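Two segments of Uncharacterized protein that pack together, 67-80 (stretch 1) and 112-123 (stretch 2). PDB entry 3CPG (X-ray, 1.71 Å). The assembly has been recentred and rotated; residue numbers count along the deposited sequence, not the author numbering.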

ATOM      1  N   ALA A  67      -8.454 -12.645  -7.391  1.00  5.16           N
ATOM      2  CA  ALA A  67      -8.762 -11.652  -6.365  1.00  5.83           C
ATOM      3  C   ALA A  67      -9.328 -10.379  -6.993  1.00  5.08           C
ATOM      4  O   ALA A  67     -10.297  -9.805  -6.495  1.00  5.12           O
ATOM      5  CB  ALA A  67      -7.510 -11.326  -5.559  1.00  5.02           C
ATOM      6  N   ILE A  68      -8.720  -9.932  -8.082  1.00  4.82           N
ATOM      7  CA  ILE A  68      -9.200  -8.732  -8.754  1.00  4.80           C
ATOM      8  C   ILE A  68     -10.591  -8.979  -9.319  1.00  6.28           C
ATOM      9  O   ILE A  68     -11.470  -8.128  -9.206  1.00  5.88           O
ATOM     10  CB  ILE A  68      -8.219  -8.298  -9.864  1.00  4.86           C
ATOM     11  CG1 ILE A  68      -6.997  -7.641  -9.212  1.00  5.53           C
ATOM     12  CG2 ILE A  68      -8.899  -7.337 -10.845  1.00  5.29           C
ATOM     13  CD1 ILE A  68      -5.800  -7.472 -10.139  1.00  4.65           C
ATOM     14  N   ASP A  69     -10.802 -10.153  -9.907  1.00  5.45           N
ATOM     15  CA  ASP A  69     -12.110 -10.466 -10.462  1.00  6.77           C
ATOM     16  C   ASP A  69     -13.177 -10.514  -9.375  1.00  7.67           C
ATOM     17  O   ASP A  69     -14.360 -10.292  -9.648  1.00  8.06           O
ATOM     18  CB  ASP A  69     -12.079 -11.801 -11.213  1.00  7.60           C
ATOM     19  CG  ASP A  69     -11.411 -11.689 -12.571  1.00 10.51           C
ATOM     20  OD1 ASP A  69     -11.501 -10.606 -13.187  1.00 10.98           O
ATOM     21  OD2 ASP A  69     -10.813 -12.684 -13.030  1.00 10.85           O
ATOM     22  N   ALA A  70     -12.757 -10.798  -8.143  1.00  6.27           N
ATOM     23  CA  ALA A  70     -13.688 -10.884  -7.020  1.00  7.18           C
ATOM     24  C   ALA A  70     -13.999  -9.535  -6.384  1.00  7.21           C
ATOM     25  O   ALA A  70     -14.843  -9.451  -5.492  1.00  7.76           O
ATOM     26  CB  ALA A  70     -13.150 -11.836  -5.966  1.00  6.18           C
ATOM     27  N   GLY A  71     -13.311  -8.484  -6.824  1.00  6.25           N
ATOM     28  CA  GLY A  71     -13.580  -7.167  -6.272  1.00  5.88           C
ATOM     29  C   GLY A  71     -12.383  -6.321  -5.874  1.00  5.63           C
ATOM     30  O   GLY A  71     -12.543  -5.131  -5.583  1.00  6.38           O
ATOM     31  N   VAL A  72     -11.194  -6.915  -5.844  1.00  4.85           N
ATOM     32  CA  VAL A  72      -9.993  -6.166  -5.474  1.00  4.99           C
ATOM     33  C   VAL A  72      -9.640  -5.152  -6.557  1.00  5.89           C
ATOM     34  O   VAL A  72      -9.634  -5.481  -7.740  1.00  6.05           O
ATOM     35  CB  VAL A  72      -8.797  -7.109  -5.252  1.00  4.65           C
ATOM     36  CG1 VAL A  72      -7.518  -6.299  -5.115  1.00  4.11           C
ATOM     37  CG2 VAL A  72      -9.029  -7.944  -3.997  1.00  6.66           C
ATOM     38  N   ARG A  73      -9.344  -3.921  -6.148  1.00  5.35           N
ATOM     39  CA  ARG A  73      -9.009  -2.867  -7.097  1.00  5.38           C
ATOM     40  C   ARG A  73      -7.682  -2.182  -6.780  1.00  5.98           C
ATOM     41  O   ARG A  73      -7.435  -1.061  -7.208  1.00  4.76           O
ATOM     42  CB  ARG A  73     -10.135  -1.834  -7.139  1.00  6.18           C
ATOM     43  CG  ARG A  73     -11.444  -2.396  -7.672  1.00  9.21           C
ATOM     44  CD  ARG A  73     -11.351  -2.681  -9.172  1.00 10.05           C
ATOM     45  NE  ARG A  73     -12.587  -3.245  -9.712  1.00 13.03           N
ATOM     46  CZ  ARG A  73     -12.886  -4.541  -9.700  1.00 13.83           C
ATOM     47  NH1 ARG A  73     -12.037  -5.414  -9.176  1.00 13.24           N
ATOM     48  NH2 ARG A  73     -14.034  -4.964 -10.213  1.00 14.66           N
HETATM   49  N   MSE A  74      -6.840  -2.865  -6.016  1.00  5.01           N
HETATM   50  CA  MSE A  74      -5.527  -2.344  -5.675  1.00  5.10           C
HETATM   51  C   MSE A  74      -4.659  -3.492  -5.181  1.00  3.51           C
HETATM   52  O   MSE A  74      -5.117  -4.331  -4.411  1.00  3.96           O
HETATM   53  CB  MSE A  74      -5.645  -1.267  -4.596  1.00  8.59           C
HETATM   54  CG  MSE A  74      -4.286  -0.738  -4.124  1.00 10.72           C
HETATM   55 SE   MSE A  74      -4.309   0.983  -3.184  1.00 25.74          SE
HETATM   56  CE  MSE A  74      -5.988   0.821  -2.399  1.00  1.51           C
ATOM     57  N   ILE A  75      -3.412  -3.554  -5.640  1.00  4.91           N
ATOM     58  CA  ILE A  75      -2.525  -4.617  -5.187  1.00  3.04           C
ATOM     59  C   ILE A  75      -1.184  -4.048  -4.762  1.00  3.80           C
ATOM     60  O   ILE A  75      -0.789  -2.964  -5.192  1.00  4.60           O
ATOM     61  CB  ILE A  75      -2.265  -5.692  -6.280  1.00  4.41           C
ATOM     62  CG1 ILE A  75      -1.476  -5.083  -7.440  1.00  5.29           C
ATOM     63  CG2 ILE A  75      -3.590  -6.287  -6.758  1.00  4.44           C
ATOM     64  CD1 ILE A  75      -1.099  -6.085  -8.520  1.00  5.25           C
ATOM     65  N   GLY A  76      -0.488  -4.799  -3.920  1.00  4.42           N
ATOM     66  CA  GLY A  76       0.812  -4.377  -3.446  1.00  4.91           C
ATOM     67  C   GLY A  76       1.720  -5.578  -3.291  1.00  4.88           C
ATOM     68  O   GLY A  76       1.348  -6.568  -2.661  1.00  4.72           O
ATOM     69  N   GLU A  77       2.903  -5.495  -3.889  1.00  5.25           N
ATOM     70  CA  GLU A  77       3.888  -6.565  -3.811  1.00  4.49           C
ATOM     71  C   GLU A  77       4.947  -6.163  -2.797  1.00  5.23           C
ATOM     72  O   GLU A  77       5.200  -4.974  -2.596  1.00  5.84           O
ATOM     73  CB  GLU A  77       4.565  -6.780  -5.168  1.00  5.81           C
ATOM     74  CG  GLU A  77       3.725  -7.497  -6.220  1.00  6.38           C
ATOM     75  CD  GLU A  77       3.518  -8.981  -5.928  1.00  8.56           C
ATOM     76  OE1 GLU A  77       4.349  -9.583  -5.215  1.00  9.36           O
ATOM     77  OE2 GLU A  77       2.528  -9.555  -6.431  1.00  9.77           O
ATOM     78  N   ASN A  78       5.569  -7.155  -2.167  1.00  4.96           N
ATOM     79  CA  ASN A  78       6.611  -6.893  -1.182  1.00  7.75           C
ATOM     80  C   ASN A  78       7.999  -6.787  -1.799  1.00  8.68           C
ATOM     81  O   ASN A  78       8.770  -5.885  -1.466  1.00 10.33           O
ATOM     82  CB  ASN A  78       6.632  -7.995  -0.121  1.00  8.16           C
ATOM     83  CG  ASN A  78       5.808  -7.647   1.097  1.00 10.45           C
ATOM     84  OD1 ASN A  78       6.344  -7.458   2.192  1.00 13.76           O
ATOM     85  ND2 ASN A  78       4.499  -7.552   0.916  1.00  8.35           N
ATOM     86  N   ARG A  79       8.318  -7.710  -2.701  1.00  7.83           N
ATOM     87  CA  ARG A  79       9.639  -7.739  -3.315  1.00  8.27           C
ATOM     88  C   ARG A  79       9.696  -7.288  -4.767  1.00  7.67           C
ATOM     89  O   ARG A  79       8.870  -7.687  -5.586  1.00  7.97           O
ATOM     90  CB  ARG A  79      10.221  -9.154  -3.225  1.00  9.34           C
ATOM     91  CG  ARG A  79      10.311  -9.720  -1.815  1.00 14.05           C
ATOM     92  CD  ARG A  79      11.008 -11.069  -1.820  1.00 16.71           C
ATOM     93  NE  ARG A  79      10.323 -12.033  -2.678  1.00 20.21           N
ATOM     94  CZ  ARG A  79      10.794 -13.242  -2.971  1.00 22.90           C
ATOM     95  NH1 ARG A  79      11.958 -13.640  -2.474  1.00 24.21           N
ATOM     96  NH2 ARG A  79      10.103 -14.053  -3.762  1.00 22.49           N
ATOM     97  N   PRO A  80      10.688  -6.448  -5.106  1.00  7.86           N
ATOM     98  CA  PRO A  80      10.836  -5.964  -6.479  1.00  7.48           C
ATOM     99  C   PRO A  80      10.961  -7.111  -7.482  1.00  6.67           C
ATOM    100  O   PRO A  80      10.502  -6.998  -8.615  1.00  9.12           O
ATOM    101  CB  PRO A  80      12.102  -5.115  -6.408  1.00  8.34           C
ATOM    102  CG  PRO A  80      12.024  -4.532  -5.035  1.00  7.89           C
ATOM    103  CD  PRO A  80      11.593  -5.721  -4.194  1.00  8.10           C
ATOM    104  N   ALA A 112     -11.180   3.482 -18.609  1.00 12.35           N
ATOM    105  CA  ALA A 112     -10.933   2.263 -17.850  1.00 10.97           C
ATOM    106  C   ALA A 112     -10.579   2.591 -16.403  1.00 10.74           C
ATOM    107  O   ALA A 112      -9.808   3.515 -16.141  1.00 10.53           O
ATOM    108  CB  ALA A 112      -9.800   1.468 -18.492  1.00 11.10           C
ATOM    109  N   GLU A 113     -11.151   1.842 -15.465  1.00  9.35           N
ATOM    110  CA  GLU A 113     -10.854   2.064 -14.055  1.00  9.21           C
ATOM    111  C   GLU A 113      -9.392   1.722 -13.842  1.00  8.17           C
ATOM    112  O   GLU A 113      -8.877   0.782 -14.445  1.00  7.48           O
ATOM    113  CB  GLU A 113     -11.713   1.173 -13.160  1.00 10.81           C
ATOM    114  CG  GLU A 113     -11.465   1.414 -11.677  1.00 11.68           C
ATOM    115  CD  GLU A 113     -12.381   0.610 -10.782  1.00 12.94           C
ATOM    116  OE1 GLU A 113     -13.357   0.025 -11.296  1.00 13.75           O
ATOM    117  OE2 GLU A 113     -12.130   0.572  -9.559  1.00 13.49           O
ATOM    118  N   HIS A 114      -8.728   2.483 -12.982  1.00  7.44           N
ATOM    119  CA  HIS A 114      -7.318   2.248 -12.713  1.00  6.84           C
ATOM    120  C   HIS A 114      -7.114   1.457 -11.426  1.00  6.78           C
ATOM    121  O   HIS A 114      -7.745   1.739 -10.402  1.00  6.83           O
ATOM    122  CB  HIS A 114      -6.575   3.589 -12.627  1.00  7.72           C
ATOM    123  CG  HIS A 114      -5.113   3.453 -12.334  1.00  8.15           C
ATOM    124  ND1 HIS A 114      -4.563   3.781 -11.112  1.00 10.78           N
ATOM    125  CD2 HIS A 114      -4.087   3.014 -13.101  1.00  7.28           C
ATOM    126  CE1 HIS A 114      -3.263   3.551 -11.141  1.00  7.60           C
ATOM    127  NE2 HIS A 114      -2.948   3.085 -12.336  1.00 10.24           N
ATOM    128  N   ILE A 115      -6.245   0.451 -11.494  1.00  4.98           N
ATOM    129  CA  ILE A 115      -5.919  -0.378 -10.336  1.00  4.43           C
ATOM    130  C   ILE A 115      -4.493  -0.036  -9.901  1.00  5.08           C
ATOM    131  O   ILE A 115      -3.527  -0.322 -10.609  1.00  5.51           O
ATOM    132  CB  ILE A 115      -5.993  -1.890 -10.672  1.00  4.64           C
ATOM    133  CG1 ILE A 115      -7.444  -2.294 -10.930  1.00  4.67           C
ATOM    134  CG2 ILE A 115      -5.429  -2.717  -9.522  1.00  4.62           C
ATOM    135  CD1 ILE A 115      -7.628  -3.762 -11.264  1.00  6.11           C
ATOM    136  N   PRO A 116      -4.343   0.614  -8.739  1.00  5.28           N
ATOM    137  CA  PRO A 116      -2.992   0.960  -8.283  1.00  5.11           C
ATOM    138  C   PRO A 116      -2.143  -0.284  -8.039  1.00  5.30           C
ATOM    139  O   PRO A 116      -2.643  -1.306  -7.573  1.00  4.15           O
ATOM    140  CB  PRO A 116      -3.252   1.744  -7.001  1.00  5.50           C
ATOM    141  CG  PRO A 116      -4.563   2.413  -7.294  1.00  6.35           C
ATOM    142  CD  PRO A 116      -5.361   1.284  -7.915  1.00  3.91           C
ATOM    143  N   PHE A 117      -0.859  -0.190  -8.369  1.00  3.67           N
ATOM    144  CA  PHE A 117       0.073  -1.298  -8.173  1.00  4.97           C
ATOM    145  C   PHE A 117       1.159  -0.700  -7.279  1.00  4.37           C
ATOM    146  O   PHE A 117       1.988   0.074  -7.744  1.00  5.15           O
ATOM    147  CB  PHE A 117       0.651  -1.739  -9.529  1.00  4.86           C
ATOM    148  CG  PHE A 117       1.415  -3.046  -9.496  1.00  5.23           C
ATOM    149  CD1 PHE A 117       1.653  -3.744 -10.678  1.00  5.58           C
ATOM    150  CD2 PHE A 117       1.924  -3.562  -8.306  1.00  6.48           C
ATOM    151  CE1 PHE A 117       2.387  -4.936 -10.680  1.00  7.20           C
ATOM    152  CE2 PHE A 117       2.656  -4.750  -8.296  1.00  7.45           C
ATOM    153  CZ  PHE A 117       2.889  -5.437  -9.485  1.00  7.32           C
ATOM    154  N   HIS A 118       1.115  -1.031  -5.993  1.00  3.61           N
ATOM    155  CA  HIS A 118       2.082  -0.506  -5.036  1.00  4.30           C
ATOM    156  C   HIS A 118       3.166  -1.485  -4.634  1.00  4.13           C
ATOM    157  O   HIS A 118       3.023  -2.695  -4.794  1.00  5.93           O
ATOM    158  CB  HIS A 118       1.384  -0.076  -3.738  1.00  3.44           C
ATOM    159  CG  HIS A 118       0.410   1.046  -3.903  1.00  4.91           C
ATOM    160  ND1 HIS A 118      -0.075   1.765  -2.831  1.00  5.96           N
ATOM    161  CD2 HIS A 118      -0.194   1.554  -5.004  1.00  4.09           C
ATOM    162  CE1 HIS A 118      -0.936   2.670  -3.265  1.00  5.11           C
ATOM    163  NE2 HIS A 118      -1.027   2.562  -4.578  1.00  5.30           N
ATOM    164  N   LEU A 119       4.262  -0.935  -4.122  1.00  5.90           N
ATOM    165  CA  LEU A 119       5.343  -1.746  -3.585  1.00  4.24           C
ATOM    166  C   LEU A 119       5.142  -1.462  -2.106  1.00  4.46           C
ATOM    167  O   LEU A 119       5.141  -0.299  -1.693  1.00  4.93           O
ATOM    168  CB  LEU A 119       6.726  -1.247  -4.010  1.00  4.66           C
ATOM    169  CG  LEU A 119       7.823  -2.117  -3.372  1.00  3.81           C
ATOM    170  CD1 LEU A 119       7.812  -3.494  -4.025  1.00  5.90           C
ATOM    171  CD2 LEU A 119       9.185  -1.477  -3.532  1.00  4.83           C
ATOM    172  N   ILE A 120       4.938  -2.504  -1.310  1.00  4.43           N
ATOM    173  CA  ILE A 120       4.715  -2.311   0.113  1.00  4.49           C
ATOM    174  C   ILE A 120       5.817  -2.920   0.970  1.00  5.48           C
ATOM    175  O   ILE A 120       5.789  -2.808   2.194  1.00  7.51           O
ATOM    176  CB  ILE A 120       3.341  -2.882   0.531  1.00  4.98           C
ATOM    177  CG1 ILE A 120       3.304  -4.390   0.291  1.00  3.63           C
ATOM    178  CG2 ILE A 120       2.239  -2.214  -0.283  1.00  6.24           C
ATOM    179  CD1 ILE A 120       1.996  -5.050   0.714  1.00  5.26           C
ATOM    180  N   GLY A 121       6.786  -3.561   0.321  1.00  5.09           N
ATOM    181  CA  GLY A 121       7.906  -4.148   1.040  1.00  5.84           C
ATOM    182  C   GLY A 121       9.086  -3.192   0.971  1.00  5.26           C
ATOM    183  O   GLY A 121       9.061  -2.240   0.190  1.00  6.66           O
ATOM    184  N   GLN A 122      10.119  -3.430   1.776  1.00  6.52           N
ATOM    185  CA  GLN A 122      11.281  -2.546   1.778  1.00  8.17           C
ATOM    186  C   GLN A 122      11.954  -2.531   0.409  1.00  7.83           C
ATOM    187  O   GLN A 122      12.102  -3.566  -0.238  1.00  7.50           O
ATOM    188  CB  GLN A 122      12.278  -2.971   2.860  1.00 11.57           C
ATOM    189  CG  GLN A 122      11.727  -2.921   4.292  1.00 14.42           C
ATOM    190  CD  GLN A 122      11.051  -1.600   4.638  1.00 17.58           C
ATOM    191  OE1 GLN A 122       9.836  -1.456   4.501  1.00 18.56           O
ATOM    192  NE2 GLN A 122      11.838  -0.631   5.085  1.00 18.71           N
ATOM    193  N   LEU A 123      12.364  -1.343  -0.021  1.00  7.26           N
ATOM    194  CA  LEU A 123      12.986  -1.164  -1.327  1.00  6.41           C
ATOM    195  C   LEU A 123      14.488  -0.916  -1.273  1.00  6.84           C
ATOM    196  O   LEU A 123      14.938   0.149  -0.841  1.00  7.68           O
ATOM    197  CB  LEU A 123      12.306   0.000  -2.053  1.00  5.81           C
ATOM    198  CG  LEU A 123      12.852   0.413  -3.422  1.00  5.94           C
ATOM    199  CD1 LEU A 123      12.837  -0.776  -4.375  1.00  6.02           C
ATOM    200  CD2 LEU A 123      12.000   1.555  -3.968  1.00  6.57           C
TER
HETATM  201  O   HOH W   1     -14.904  -1.546 -10.015  1.00 22.56           O
HETATM  202  O   HOH W   2      11.298  -6.115  -0.264  1.00 10.14           O

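The apolar centre lies on the sheet face that carries I75, F117, E77 and L119. I75 CD1 sits 3.9 Å from the centroid of the F117 ring and 7° off its normal, a CH-pi contact almost directly over the face; E77 CG meets the ring edge, 3.6 Å from F117 CE2. On the other face, M74 SE lies 4.1 Å from the H118 ring centroid and 28° off the normal, a sulfur-aromatic contact. An ideal CB on G76 would point to that face and fall 2.8 Å from I120 CG2, a clash.

Between these two faces, strands 75-77 and 117-119 run parallel, their directions 31° apart. Four hydrogen bonds, with N-H...O angles of 154° to 173°, fix the register: I75 N to P116 O (3.1 Å), H118 N to I75 O (2.8 Å), E77 N to H118 O (2.9 Å) and I120 N to E77 O (2.8 Å). I75 and E77 thus each donate and accept, as parallel pairing requires.

Farther out, I68 CG2 touches I115 CD1 at 3.8 Å, and P80 CG touches L123 CD1 at 3.9 Å. Water 2 donates to both N78 O (2.8 Å) and Q122 O (2.7 Å). At the polar edge, R73 NE and E113 OE1 form a long salt bridge of 3.7 Å, and water 1 bridges the same two atoms, accepting from R73 NE (2.9 Å) and donating to E113 OE1 (2.5 Å).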